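Local coordinates for protein oxalate biosynthetic component 1 (Burkholderia thailandensis, PDB 5IKY) that takes part in quorum sensing-dependent production of oxalate, as a bifunctional enzyme that joins a serine hydrolase of the alpha/beta hydrolase type to an additional lyase activity, at residues F5-A10 with E219-V224; V12-K17 with H225-A230; S199-I204 with V491-G496; S449-G454 with L476-N481; I472-E477 with D499-L504. All coordinates share one frame; numbering follows the deposited sequence.

Contact 1: F5-A10 with E219-V224; sequences FYITAA and EGAAVV
Ile7 O is held by two successive amides of the opposite segment, Ala222 N at 2.9 Å and Val223 N at 3.3 Å, so that one oxygen accepts two donors where the second strand begins. The Ala222 amide lies in the plane of the carbonyl, whereas that of Val223 is tilted from it by 19°. With the Val223 bond, Ala9 N to Val223 O (2.8 Å, 174°) brackets Thr8 in a regular parallel bridge; the Ala222 bond is the additional one.

Side chains then sort themselves onto the two faces of the pair. Thr8 and Val223 lie side by side and point the same way, Thr8 OG1 resting 3.8 Å from Val223 CB. With Val223 CG1 anti to its backbone N (chi1 -174°), that methyl sits 4.2 Å from Thr8 CG2, and the other branch, CG2, approaches the Tyr6 ring obliquely at CD1. Ala9 and Val224 look to the other face, where Ala9 CB meets Ala221 CB at 3.8 Å.

What sets Ala221 and Ala222 in place is the end of helix 206-218: Gly220, at positive phi, completes a Schellman motif and releases the chain toward the strand. The adjoining Glu219 is tied by a salt bridge to Arg505.

The two strands are the first and second of a (beta/alpha)8 barrel, in keeping with the TIM-barrel clan of this region. Strand 471-474 runs along the other edge of strand 4-9; helix 497-510 covers Ile7 and Ala9, helix 206-218 covers Val224, and Leu521 of helix 518-524 lies against Tyr6 and Val223.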
# COMPACT_ATOMS: atom_id res chain seq x y z
N PHE A 5 -4.75 14.68 10.84
CA PHE A 5 -5.32 13.63 11.68
C PHE A 5 -4.69 12.29 11.30
O PHE A 5 -4.24 12.12 10.17
CB PHE A 5 -6.83 13.54 11.51
CG PHE A 5 -7.59 14.68 12.12
CD1 PHE A 5 -7.72 14.78 13.50
CD2 PHE A 5 -8.21 15.63 11.32
CE1 PHE A 5 -8.44 15.82 14.06
CE2 PHE A 5 -8.92 16.67 11.88
CZ PHE A 5 -9.03 16.77 13.26
N TYR A 6 -4.66 11.35 12.24
CA TYR A 6 -4.37 9.97 11.86
C TYR A 6 -5.67 9.17 11.93
O TYR A 6 -6.45 9.33 12.86
CB TYR A 6 -3.27 9.35 12.73
CG TYR A 6 -3.61 9.13 14.19
CD1 TYR A 6 -4.22 7.96 14.61
CD2 TYR A 6 -3.26 10.07 15.15
CE1 TYR A 6 -4.51 7.74 15.94
CE2 TYR A 6 -3.54 9.86 16.48
CZ TYR A 6 -4.17 8.70 16.88
OH TYR A 6 -4.45 8.50 18.21
N ILE A 7 -5.89 8.33 10.93
CA ILE A 7 -7.15 7.60 10.82
C ILE A 7 -7.04 6.17 11.33
O ILE A 7 -6.17 5.41 10.91
CB ILE A 7 -7.66 7.56 9.36
CG1 ILE A 7 -7.93 8.97 8.85
CG2 ILE A 7 -8.92 6.71 9.26
CD1 ILE A 7 -8.39 9.01 7.41
N THR A 8 -7.92 5.82 12.26
CA THR A 8 -8.04 4.45 12.74
C THR A 8 -9.20 3.77 12.02
O THR A 8 -10.29 4.33 11.93
CB THR A 8 -8.26 4.39 14.26
OG1 THR A 8 -7.16 5.01 14.94
CG2 THR A 8 -8.39 2.95 14.72
N ALA A 9 -8.95 2.57 11.52
CA ALA A 9 -9.99 1.79 10.85
C ALA A 9 -10.39 0.60 11.71
O ALA A 9 -9.54 -0.17 12.16
CB ALA A 9 -9.52 1.33 9.49
N ALA A 10 -11.69 0.45 11.94
CA ALA A 10 -12.23 -0.63 12.76
C ALA A 10 -13.21 -1.49 11.95
O ALA A 10 -14.42 -1.26 12.00
CB ALA A 10 -12.90 -0.08 14.00
N GLU A 219 -6.43 3.19 1.58
CA GLU A 219 -7.24 4.39 1.48
C GLU A 219 -6.77 5.49 2.43
O GLU A 219 -7.27 6.61 2.39
CB GLU A 219 -8.72 4.08 1.75
CG GLU A 219 -9.40 3.27 0.64
CD GLU A 219 -9.61 4.07 -0.65
OE1 GLU A 219 -9.30 5.28 -0.67
OE2 GLU A 219 -10.07 3.47 -1.64
N GLY A 220 -5.81 5.16 3.29
CA GLY A 220 -5.20 6.17 4.14
C GLY A 220 -5.17 5.90 5.63
O GLY A 220 -4.60 6.69 6.38
N ALA A 221 -5.78 4.81 6.07
CA ALA A 221 -5.76 4.47 7.50
C ALA A 221 -4.35 4.15 7.96
O ALA A 221 -3.59 3.50 7.24
CB ALA A 221 -6.70 3.30 7.78
N ALA A 222 -4.01 4.59 9.16
CA ALA A 222 -2.70 4.33 9.74
C ALA A 222 -2.77 3.22 10.78
O ALA A 222 -1.80 2.51 11.02
CB ALA A 222 -2.12 5.59 10.35
N VAL A 223 -3.93 3.09 11.42
CA VAL A 223 -4.12 2.09 12.47
C VAL A 223 -5.30 1.18 12.14
O VAL A 223 -6.32 1.63 11.62
CB VAL A 223 -4.36 2.74 13.84
CG1 VAL A 223 -4.41 1.69 14.93
CG2 VAL A 223 -3.27 3.76 14.14
N VAL A 224 -5.18 -0.10 12.44
CA VAL A 224 -6.29 -1.02 12.23
C VAL A 224 -6.75 -1.61 13.56
O VAL A 224 -6.04 -2.30 14.22
CB VAL A 224 -5.91 -2.13 11.26
CG1 VAL A 224 -7.09 -3.01 10.96
CG2 VAL A 224 -5.36 -1.56 9.98

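Contact 2: V12-K17 with H225-A230; sequences VGAVPK and HLHTRA. With MG (magnesium ion), chain B.
Arg229 reaches across to three carbonyls of the loop 12-17, showing how one guanidinium can fix the course of a chain that has no regular structure. Among the hydrogen bonds, NH1 and NH2 close end-on upon the single oxygen Pro16 O, at 3.0 and 2.8 Å, with that oxygen only 4° out of the guanidinium plane. NE takes Gly13 O at 2.8 Å, and NH2 adds weak bonds to Gly13 O and Val12 O. The bend of the arginine at chi2 (-66°) turns CD toward the loop. Ala14 O stands 3.5 Å above the guanidinium plane, over its centre, and Gln251 O takes a further bond from NH1. Water 1 accepts from Val12 N and donates to His225 O.

Of the apolar contacts, Gly13 CA makes a CH-pi approach to one face of the His227 ring, 3.8 Å from the ring centroid. Val12 CG1 lies 4.0 Å from His227 CB, and Val12 and Arg229 slide past each other in opposite directions.

Metal coordination is the third kind. His227 NE2 binds magnesium at 2.3 Å, with Glu477 and water 2 as further ligands, while ND1 is hydrogen-bonded to Asn253 OD1, which fixes the rotation of the ring.

Chemically, the loop supplies carbonyl oxygens to a buried cation, whose positive charge their dipoles probably stabilise, and the CA of Gly13 to one face of the imidazole, while Asn253 holds ND1; together these probably orient the metal ligand.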
# COMPACT_ATOMS: atom_id res chain seq x y z
N VAL A 12 -14.26 -4.72 11.99
CA VAL A 12 -15.02 -5.88 12.45
C VAL A 12 -15.99 -5.56 13.58
O VAL A 12 -17.21 -5.61 13.40
CB VAL A 12 -14.08 -7.01 12.93
CG1 VAL A 12 -14.88 -8.26 13.25
CG2 VAL A 12 -13.04 -7.31 11.86
N GLY A 13 -15.45 -5.24 14.75
CA GLY A 13 -16.29 -4.87 15.88
C GLY A 13 -16.94 -6.04 16.59
O GLY A 13 -16.59 -7.20 16.36
N ALA A 14 -17.91 -5.73 17.44
CA ALA A 14 -18.55 -6.73 18.28
C ALA A 14 -20.03 -6.92 17.94
O ALA A 14 -20.56 -8.03 18.03
CB ALA A 14 -18.41 -6.35 19.75
N VAL A 15 -20.70 -5.84 17.55
CA VAL A 15 -22.15 -5.85 17.41
C VAL A 15 -22.68 -6.21 16.01
O VAL A 15 -23.51 -7.11 15.89
CB VAL A 15 -22.76 -4.49 17.82
CG1 VAL A 15 -24.26 -4.47 17.57
CG2 VAL A 15 -22.45 -4.21 19.28
N PRO A 16 -22.22 -5.52 14.95
CA PRO A 16 -22.85 -5.81 13.65
C PRO A 16 -22.61 -7.24 13.18
O PRO A 16 -21.67 -7.88 13.64
CB PRO A 16 -22.18 -4.81 12.70
CG PRO A 16 -20.85 -4.55 13.32
CD PRO A 16 -21.10 -4.57 14.80
N LYS A 17 -23.46 -7.72 12.28
CA LYS A 17 -23.35 -9.10 11.80
C LYS A 17 -23.29 -9.17 10.29
O LYS A 17 -23.77 -8.27 9.59
CB LYS A 17 -24.52 -9.94 12.31
CG LYS A 17 -24.68 -9.94 13.82
CD LYS A 17 -25.79 -10.89 14.25
CE LYS A 17 -26.04 -10.83 15.74
NZ LYS A 17 -27.13 -11.76 16.15
N HIS A 225 -7.99 -1.34 13.94
CA HIS A 225 -8.58 -1.93 15.13
C HIS A 225 -9.13 -3.32 14.81
O HIS A 225 -10.07 -3.39 14.02
CB HIS A 225 -9.77 -1.17 15.70
CG HIS A 225 -10.00 -1.44 17.13
ND1 HIS A 225 -9.89 -2.72 17.68
CD2 HIS A 225 -10.62 -0.68 18.04
CE1 HIS A 225 -10.24 -2.64 18.96
NE2 HIS A 225 -10.70 -1.43 19.19
N LEU A 226 -8.70 -4.38 15.50
CA LEU A 226 -9.27 -5.67 15.14
C LEU A 226 -10.11 -6.37 16.23
O LEU A 226 -9.80 -6.29 17.42
CB LEU A 226 -8.17 -6.60 14.65
CG LEU A 226 -7.48 -6.19 13.36
CD1 LEU A 226 -6.39 -7.18 13.02
CD2 LEU A 226 -8.47 -6.06 12.21
N HIS A 227 -11.16 -7.05 15.77
CA HIS A 227 -11.92 -8.02 16.57
C HIS A 227 -11.98 -9.36 15.83
O HIS A 227 -11.69 -9.44 14.63
CB HIS A 227 -13.36 -7.56 16.83
CG HIS A 227 -13.49 -6.39 17.75
ND1 HIS A 227 -14.17 -6.46 18.94
CD2 HIS A 227 -13.07 -5.11 17.63
CE1 HIS A 227 -14.15 -5.28 19.53
NE2 HIS A 227 -13.48 -4.44 18.76
N THR A 228 -12.37 -10.42 16.53
CA THR A 228 -12.68 -11.69 15.89
C THR A 228 -14.03 -12.22 16.38
O THR A 228 -14.55 -11.77 17.40
CB THR A 228 -11.59 -12.75 16.15
OG1 THR A 228 -11.31 -12.83 17.56
CG2 THR A 228 -10.31 -12.40 15.40
N ARG A 229 -14.61 -13.16 15.63
CA ARG A 229 -15.94 -13.67 15.95
C ARG A 229 -15.94 -15.19 16.07
O ARG A 229 -15.38 -15.89 15.23
CB ARG A 229 -16.95 -13.25 14.89
CG ARG A 229 -17.02 -11.75 14.62
CD ARG A 229 -17.54 -10.98 15.82
NE ARG A 229 -17.81 -9.59 15.49
CZ ARG A 229 -18.96 -9.14 15.01
NH1 ARG A 229 -19.97 -9.99 14.81
NH2 ARG A 229 -19.12 -7.86 14.73
N ALA A 230 -16.59 -15.69 17.12
CA ALA A 230 -16.71 -17.13 17.34
C ALA A 230 -17.64 -17.77 16.33
O ALA A 230 -18.53 -17.11 15.78
CB ALA A 230 -17.19 -17.41 18.75
MG MG B . -13.60 -2.33 19.62
O HOH W 1 -12.92 -3.61 14.48
O HOH W 2 -12.65 -2.91 21.95

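Contact 3: S199-I204 with V491-G496; sequences SPYLPI and VRKACG
Ser199 OG joins the two segments through water 3: the hydroxyl donates to the water at 2.7 Å, and the water donates in turn to Ala494 O, also at 2.7 Å. The same OG accepts the amide of Tyr201 at 3.1 Å, a bond of 159°, so a donor and an acceptor both engage it. This is an ST turn, set within the type I turn from Ser199 to Leu202. With OG anti to the backbone N of its own residue (chi1 172°), the hydroxyl sits beside the carbonyl carbon and close to the Tyr201 amide.

The turn presents the Tyr201 ring to the bend after strand 491-493, a simple case of a polar turn placing an aromatic group. Cys495 CA stands over the centre of one ring face, 3.8 Å from the centroid and 10° off the normal, a CH-pi contact. Cys495 SG is a looser, oblique sulfur-aromatic neighbour, 4.7 Å from the centroid. Near the plane of the ring lies Lys493 CG, and Ala494 O approaches CD2 obliquely. Lys493 bends at chi2, and its CE packs 4.0 Å from Ser199 CB; its NZ has weak bonds to Thr138 OG1 and Arg198 O.

The contact ties the turn that leads into helix 206-218 to the two-stranded hairpin 481-483/491-493, beyond the last barrel strand. Arg492, on the hairpin side, forms salt bridges with Asp484 and Asp499. No direct hydrogen bond crosses between the segments; cohesion probably rests more on one ordered water, a C-H over the tyrosine face, a sulfur oblique to the ring and the lysine methylene packing than on charge.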
# COMPACT_ATOMS: atom_id res chain seq x y z
N SER A 199 -24.85 -6.40 7.58
CA SER A 199 -24.27 -5.94 6.33
C SER A 199 -23.63 -7.09 5.57
O SER A 199 -23.03 -7.98 6.18
CB SER A 199 -23.23 -4.84 6.58
OG SER A 199 -22.54 -4.51 5.39
N PRO A 200 -23.75 -7.08 4.24
CA PRO A 200 -23.11 -8.08 3.38
C PRO A 200 -21.61 -7.85 3.24
O PRO A 200 -20.93 -8.63 2.57
CB PRO A 200 -23.81 -7.89 2.04
CG PRO A 200 -24.23 -6.46 2.04
CD PRO A 200 -24.58 -6.14 3.46
N TYR A 201 -21.09 -6.81 3.88
CA TYR A 201 -19.69 -6.44 3.71
C TYR A 201 -18.88 -6.62 4.99
O TYR A 201 -17.68 -6.37 5.01
CB TYR A 201 -19.59 -4.99 3.22
CG TYR A 201 -20.37 -4.74 1.95
CD1 TYR A 201 -19.93 -5.24 0.73
CD2 TYR A 201 -21.56 -4.02 1.98
CE1 TYR A 201 -20.65 -5.02 -0.43
CE2 TYR A 201 -22.28 -3.79 0.82
CZ TYR A 201 -21.82 -4.30 -0.38
OH TYR A 201 -22.53 -4.08 -1.54
N LEU A 202 -19.55 -7.04 6.06
CA LEU A 202 -18.86 -7.25 7.33
C LEU A 202 -18.03 -8.53 7.30
O LEU A 202 -18.57 -9.62 7.08
CB LEU A 202 -19.85 -7.30 8.49
CG LEU A 202 -19.13 -7.27 9.84
CD1 LEU A 202 -18.59 -5.88 10.12
CD2 LEU A 202 -20.05 -7.74 10.95
N PRO A 203 -16.72 -8.40 7.53
CA PRO A 203 -15.80 -9.54 7.54
C PRO A 203 -15.76 -10.24 8.90
O PRO A 203 -15.49 -9.59 9.91
CB PRO A 203 -14.45 -8.89 7.22
CG PRO A 203 -14.56 -7.51 7.81
CD PRO A 203 -16.03 -7.12 7.75
N ILE A 204 -16.03 -11.54 8.93
CA ILE A 204 -15.99 -12.28 10.19
C ILE A 204 -15.06 -13.49 10.11
O ILE A 204 -14.89 -14.22 11.09
CB ILE A 204 -17.40 -12.76 10.61
CG1 ILE A 204 -17.99 -13.69 9.55
CG2 ILE A 204 -18.31 -11.57 10.85
CD1 ILE A 204 -19.40 -14.15 9.86
N VAL A 491 -27.27 8.72 1.32
CA VAL A 491 -26.67 7.68 2.14
C VAL A 491 -26.90 6.28 1.54
O VAL A 491 -27.93 6.02 0.91
CB VAL A 491 -27.21 7.73 3.59
CG1 VAL A 491 -28.68 7.35 3.63
CG2 VAL A 491 -26.39 6.84 4.51
N ARG A 492 -25.92 5.40 1.72
CA ARG A 492 -26.01 4.02 1.26
C ARG A 492 -25.19 3.10 2.15
O ARG A 492 -24.46 3.57 3.02
CB ARG A 492 -25.54 3.90 -0.19
CG ARG A 492 -24.11 4.37 -0.38
CD ARG A 492 -23.58 4.05 -1.76
NE ARG A 492 -22.24 4.61 -1.94
CZ ARG A 492 -21.12 4.01 -1.53
NH1 ARG A 492 -21.18 2.82 -0.93
NH2 ARG A 492 -19.95 4.59 -1.73
N LYS A 493 -25.32 1.80 1.94
CA LYS A 493 -24.53 0.83 2.68
C LYS A 493 -23.06 0.96 2.31
O LYS A 493 -22.72 1.09 1.13
CB LYS A 493 -25.01 -0.60 2.41
CG LYS A 493 -24.96 -1.52 3.60
CD LYS A 493 -25.98 -1.11 4.65
CE LYS A 493 -26.06 -2.13 5.78
NZ LYS A 493 -27.08 -1.75 6.79
N ALA A 494 -22.18 0.93 3.31
CA ALA A 494 -20.75 1.04 3.07
C ALA A 494 -20.20 -0.28 2.53
O ALA A 494 -20.44 -1.34 3.10
CB ALA A 494 -20.03 1.43 4.35
N CYS A 495 -19.46 -0.20 1.43
CA CYS A 495 -18.92 -1.40 0.78
C CYS A 495 -17.66 -1.91 1.49
O CYS A 495 -16.82 -2.57 0.88
CB CYS A 495 -18.61 -1.11 -0.69
SG CYS A 495 -20.05 -0.67 -1.70
N GLY A 496 -17.55 -1.60 2.77
CA GLY A 496 -16.38 -1.97 3.55
C GLY A 496 -15.87 -0.76 4.30
O GLY A 496 -16.33 0.36 4.07
O HOH W 3 -21.77 -1.90 5.37

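Contact 4: S449-G454 with L476-N481; sequences SLLLPG and LEDALN. With MG (magnesium ion), chain B.
Leu451 and Asp478 cross at about a right angle, and their torsions explain how a leucine comes to lie against a carboxylate. In Leu451, CG sits between the backbone N and the carbonyl carbon (chi1 76°), the crowded position for a branched side chain. CD1 lies 3.8 Å from Asp478 OD1, and CB lies 3.7 Å from OD2 of the same carboxylate. Asp478 answers with CG anti to its own carbonyl carbon (chi1 -57°), which places CG beside its backbone N. Its CB passes 3.8 Å from Leu452 O.

Both oxygens of this carboxylate have polar company besides the leucine. OD1 forms a salt bridge with Arg473, and OD2 has water 4 at 2.7 Å; that water also accepts the amide of Leu452 at 3.0 Å, linking the side chain to the opposite backbone.

Segment 449-454 spans the end of strand 446-451 and the loop beyond it; 476-481 follows strand 471-474. These are the seventh and eighth strands of the (beta/alpha)8 barrel, met here at their C-terminal ends, where barrels of this fold carry their active sites. Here the metal lies at that end: the Glu477 chain, extended beyond CG, holds OE2 at 2.4 Å from magnesium.

Further along, the backbones meet directly. Gly454 N donates to Asp478 O at 3.1 Å, the amide standing above the carbonyl plane by 50°, while Pro453 CA makes a C-H approach to the same oxygen. Gly454 has a positive phi, which favours glycine at this point, and against its N packs Ala479 CB, 3.6 Å away.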
# COMPACT_ATOMS: atom_id res chain seq x y z
N SER A 449 -8.22 10.32 20.21
CA SER A 449 -9.00 10.11 19.00
C SER A 449 -10.50 10.05 19.30
O SER A 449 -10.91 9.86 20.44
CB SER A 449 -8.55 8.82 18.29
OG SER A 449 -7.20 8.91 17.89
N LEU A 450 -11.30 10.20 18.25
CA LEU A 450 -12.75 10.22 18.38
C LEU A 450 -13.44 9.19 17.49
O LEU A 450 -13.05 9.00 16.34
CB LEU A 450 -13.28 11.62 18.05
CG LEU A 450 -14.80 11.80 17.99
CD1 LEU A 450 -15.40 11.67 19.38
CD2 LEU A 450 -15.16 13.14 17.37
N LEU A 451 -14.45 8.53 18.04
CA LEU A 451 -15.34 7.71 17.23
C LEU A 451 -16.78 8.12 17.48
O LEU A 451 -17.12 8.60 18.57
CB LEU A 451 -15.13 6.22 17.52
CG LEU A 451 -15.70 5.57 18.79
CD1 LEU A 451 -17.13 5.09 18.58
CD2 LEU A 451 -14.82 4.42 19.22
N LEU A 452 -17.63 7.95 16.47
CA LEU A 452 -19.05 8.23 16.61
C LEU A 452 -19.85 7.15 15.89
O LEU A 452 -19.51 6.78 14.76
CB LEU A 452 -19.39 9.62 16.06
CG LEU A 452 -18.91 10.83 16.87
CD1 LEU A 452 -19.21 12.12 16.12
CD2 LEU A 452 -19.57 10.85 18.24
N PRO A 453 -20.90 6.63 16.54
CA PRO A 453 -21.73 5.54 16.01
C PRO A 453 -22.81 6.01 15.03
O PRO A 453 -23.49 7.00 15.30
CB PRO A 453 -22.37 4.96 17.27
CG PRO A 453 -22.50 6.13 18.18
CD PRO A 453 -21.30 7.02 17.90
N GLY A 454 -22.94 5.31 13.91
CA GLY A 454 -24.03 5.53 12.97
C GLY A 454 -24.21 6.93 12.41
O GLY A 454 -23.32 7.45 11.73
N LEU A 476 -16.83 -0.34 9.98
CA LEU A 476 -18.12 -1.01 10.08
C LEU A 476 -18.49 -1.29 11.54
O LEU A 476 -19.67 -1.45 11.86
CB LEU A 476 -18.11 -2.31 9.28
CG LEU A 476 -17.91 -2.16 7.78
CD1 LEU A 476 -18.20 -3.46 7.06
CD2 LEU A 476 -18.78 -1.04 7.23
N GLU A 477 -17.49 -1.33 12.41
CA GLU A 477 -17.73 -1.48 13.84
C GLU A 477 -18.64 -0.38 14.37
O GLU A 477 -19.49 -0.63 15.23
CB GLU A 477 -16.41 -1.48 14.61
CG GLU A 477 -16.57 -1.39 16.12
CD GLU A 477 -15.30 -1.74 16.87
OE1 GLU A 477 -14.30 -2.08 16.22
OE2 GLU A 477 -15.32 -1.70 18.12
N ASP A 478 -18.46 0.83 13.86
CA ASP A 478 -19.19 1.99 14.35
C ASP A 478 -20.43 2.28 13.52
O ASP A 478 -21.51 2.53 14.07
CB ASP A 478 -18.28 3.22 14.36
CG ASP A 478 -17.02 3.01 15.19
OD1 ASP A 478 -17.03 2.15 16.10
OD2 ASP A 478 -16.01 3.70 14.92
N ALA A 479 -20.29 2.24 12.20
CA ALA A 479 -21.40 2.56 11.30
C ALA A 479 -21.36 1.67 10.06
O ALA A 479 -20.29 1.33 9.56
CB ALA A 479 -21.35 4.02 10.90
N LEU A 480 -22.54 1.31 9.57
CA LEU A 480 -22.65 0.42 8.41
C LEU A 480 -22.94 1.18 7.13
O LEU A 480 -22.93 0.61 6.04
CB LEU A 480 -23.73 -0.63 8.65
CG LEU A 480 -23.51 -1.58 9.82
CD1 LEU A 480 -24.61 -2.64 9.86
CD2 LEU A 480 -22.13 -2.23 9.75
N ASN A 481 -23.21 2.48 7.25
CA ASN A 481 -23.51 3.30 6.09
C ASN A 481 -22.38 4.26 5.75
O ASN A 481 -21.44 4.43 6.53
CB ASN A 481 -24.80 4.10 6.31
CG ASN A 481 -25.97 3.22 6.68
OD1 ASN A 481 -26.06 2.06 6.25
ND2 ASN A 481 -26.90 3.76 7.46
MG MG B . -13.60 -2.33 19.62
O HOH W 4 -16.48 6.30 14.30
O HOH W 2 -12.65 -2.91 21.95

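Contact 5: I472-E477 with D499-L504; sequences IRVGLE and DQVRWL. With MG (magnesium ion), chain B.
Val474 directs both of its methyls at helix 497-510: at chi1 -68° CG1 is anti to the carbonyl carbon, facing Leu504, while CG2 faces Val501. Leu504 points its CB toward the strand and has CG anti to the backbone N (chi1 178°), from where CD2 reaches Ile472 and Val474. This is strand-on-helix packing in a (beta/alpha)8 barrel, the eighth strand lying against a following helix with 145° between the two directions and 9.1 Å between the short axes.

Leu504 CD2 is shared by two residues of the strand, touching Ile472 CG2 at 3.7 Å and Val474 CG1 at 3.9 Å; alternate residues of a strand thus point to one face and meet one methyl. Val474 CG2 closes on Val501 CG2, also at 3.9 Å. Leu460 of helix 460-466 also touches Ile472 and Val474.

The intervening Arg473 turns away from the helix and salt-bridges Glu477 OE2 through NH2 at 3.0 Å, probably helping to position that metal ligand. Past the strand, the polar end of Gln500 enters the bend: NE2 is hydrogen-bonded to Ala479 O and Asn481 O, and OE1 lies 3.0 Å from Gly475 C and 3.8 Å from Leu476 CD2.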
# COMPACT_ATOMS: atom_id res chain seq x y z
N ILE A 472 -9.01 10.33 14.17
CA ILE A 472 -10.42 10.05 13.91
C ILE A 472 -10.59 8.58 13.54
O ILE A 472 -9.82 8.05 12.74
CB ILE A 472 -10.97 10.94 12.77
CG1 ILE A 472 -10.80 12.42 13.10
CG2 ILE A 472 -12.43 10.63 12.52
CD1 ILE A 472 -11.27 13.35 12.00
N ARG A 473 -11.59 7.93 14.13
CA ARG A 473 -11.84 6.53 13.84
C ARG A 473 -13.13 6.31 13.05
O ARG A 473 -14.15 6.93 13.35
CB ARG A 473 -11.90 5.72 15.14
CG ARG A 473 -12.30 4.27 14.93
CD ARG A 473 -12.20 3.50 16.22
NE ARG A 473 -13.40 2.71 16.47
CZ ARG A 473 -13.49 1.80 17.43
NH1 ARG A 473 -12.44 1.58 18.21
NH2 ARG A 473 -14.61 1.12 17.62
N VAL A 474 -13.06 5.44 12.05
CA VAL A 474 -14.25 5.00 11.32
C VAL A 474 -14.19 3.48 11.11
O VAL A 474 -13.21 2.84 11.47
CB VAL A 474 -14.38 5.69 9.94
CG1 VAL A 474 -14.69 7.17 10.12
CG2 VAL A 474 -13.12 5.50 9.12
N GLY A 475 -15.24 2.92 10.52
CA GLY A 475 -15.28 1.50 10.25
C GLY A 475 -16.65 0.89 10.45
O GLY A 475 -17.54 1.53 11.03
N LEU A 476 -16.83 -0.34 9.98
CA LEU A 476 -18.12 -1.01 10.08
C LEU A 476 -18.49 -1.29 11.54
O LEU A 476 -19.67 -1.45 11.86
CB LEU A 476 -18.11 -2.31 9.28
CG LEU A 476 -17.91 -2.16 7.78
CD1 LEU A 476 -18.20 -3.46 7.06
CD2 LEU A 476 -18.78 -1.04 7.23
N GLU A 477 -17.49 -1.33 12.41
CA GLU A 477 -17.73 -1.48 13.84
C GLU A 477 -18.64 -0.38 14.37
O GLU A 477 -19.49 -0.63 15.23
CB GLU A 477 -16.41 -1.48 14.61
CG GLU A 477 -16.57 -1.39 16.12
CD GLU A 477 -15.30 -1.74 16.87
OE1 GLU A 477 -14.30 -2.08 16.22
OE2 GLU A 477 -15.32 -1.70 18.12
N ASP A 499 -14.26 1.97 2.21
CA ASP A 499 -15.23 2.90 1.64
C ASP A 499 -15.37 4.13 2.54
O ASP A 499 -15.37 5.26 2.06
CB ASP A 499 -16.59 2.20 1.48
CG ASP A 499 -17.48 2.89 0.47
OD1 ASP A 499 -17.10 3.96 -0.04
OD2 ASP A 499 -18.58 2.35 0.19
N GLN A 500 -15.46 3.89 3.84
CA GLN A 500 -15.64 4.96 4.82
C GLN A 500 -14.36 5.76 5.05
O GLN A 500 -14.41 6.97 5.29
CB GLN A 500 -16.15 4.39 6.14
CG GLN A 500 -17.58 3.89 6.07
CD GLN A 500 -17.92 2.96 7.22
OE1 GLN A 500 -17.04 2.32 7.79
NE2 GLN A 500 -19.20 2.88 7.56
N VAL A 501 -13.21 5.09 4.99
CA VAL A 501 -11.93 5.77 5.10
C VAL A 501 -11.74 6.71 3.92
O VAL A 501 -11.23 7.82 4.07
CB VAL A 501 -10.76 4.77 5.16
CG1 VAL A 501 -9.43 5.50 5.15
CG2 VAL A 501 -10.87 3.90 6.41
N ARG A 502 -12.16 6.26 2.74
CA ARG A 502 -12.09 7.08 1.54
C ARG A 502 -12.94 8.34 1.70
O ARG A 502 -12.51 9.44 1.36
CB ARG A 502 -12.55 6.29 0.32
CG ARG A 502 -12.48 7.07 -0.98
CD ARG A 502 -12.98 6.24 -2.15
NE ARG A 502 -12.80 6.94 -3.42
CZ ARG A 502 -11.68 6.89 -4.14
NH1 ARG A 502 -10.64 6.18 -3.72
NH2 ARG A 502 -11.60 7.56 -5.28
N TRP A 503 -14.15 8.16 2.22
CA TRP A 503 -15.05 9.27 2.47
C TRP A 503 -14.43 10.26 3.46
O TRP A 503 -14.47 11.47 3.25
CB TRP A 503 -16.40 8.77 2.99
CG TRP A 503 -17.24 9.84 3.61
CD1 TRP A 503 -18.08 10.70 2.95
CD2 TRP A 503 -17.32 10.19 4.99
NE1 TRP A 503 -18.68 11.55 3.85
CE2 TRP A 503 -18.23 11.26 5.11
CE3 TRP A 503 -16.70 9.70 6.15
CZ2 TRP A 503 -18.54 11.84 6.33
CZ3 TRP A 503 -17.02 10.28 7.37
CH2 TRP A 503 -17.93 11.34 7.45
N LEU A 504 -13.87 9.74 4.54
CA LEU A 504 -13.24 10.57 5.57
C LEU A 504 -12.03 11.32 5.02
O LEU A 504 -11.84 12.50 5.32
CB LEU A 504 -12.83 9.72 6.77
CG LEU A 504 -12.11 10.44 7.91
CD1 LEU A 504 -12.95 11.60 8.43
CD2 LEU A 504 -11.77 9.48 9.04
MG MG B . -13.60 -2.33 19.62
O HOH W 2 -12.65 -2.91 21.95

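In the fold
Contacts 1 and 5 lie in the buried body of the barrel, where strand 4-9 runs beside strand 471-474; the contact centres are about 8 Å apart. Backbone pairing dominates contact 1, apolar strand-on-helix packing contact 5. Contact 2, also buried, and contact 4, partly buried, lie at the C-terminal ends of the strands; their His227 and Glu477 bind the same magnesium, and guanidinium, carboxylate and water chemistry stands in place of the backbone pairing and apolar packing deeper in. Contacts 4 and 5 share Leu476 and Glu477. Contact 3, partly buried, holds no barrel strand and relies on an aromatic face and a water; Ser199 probably hydrogen-bonds Lys17 of contact 2, and Ala494 Leu480 of contact 4.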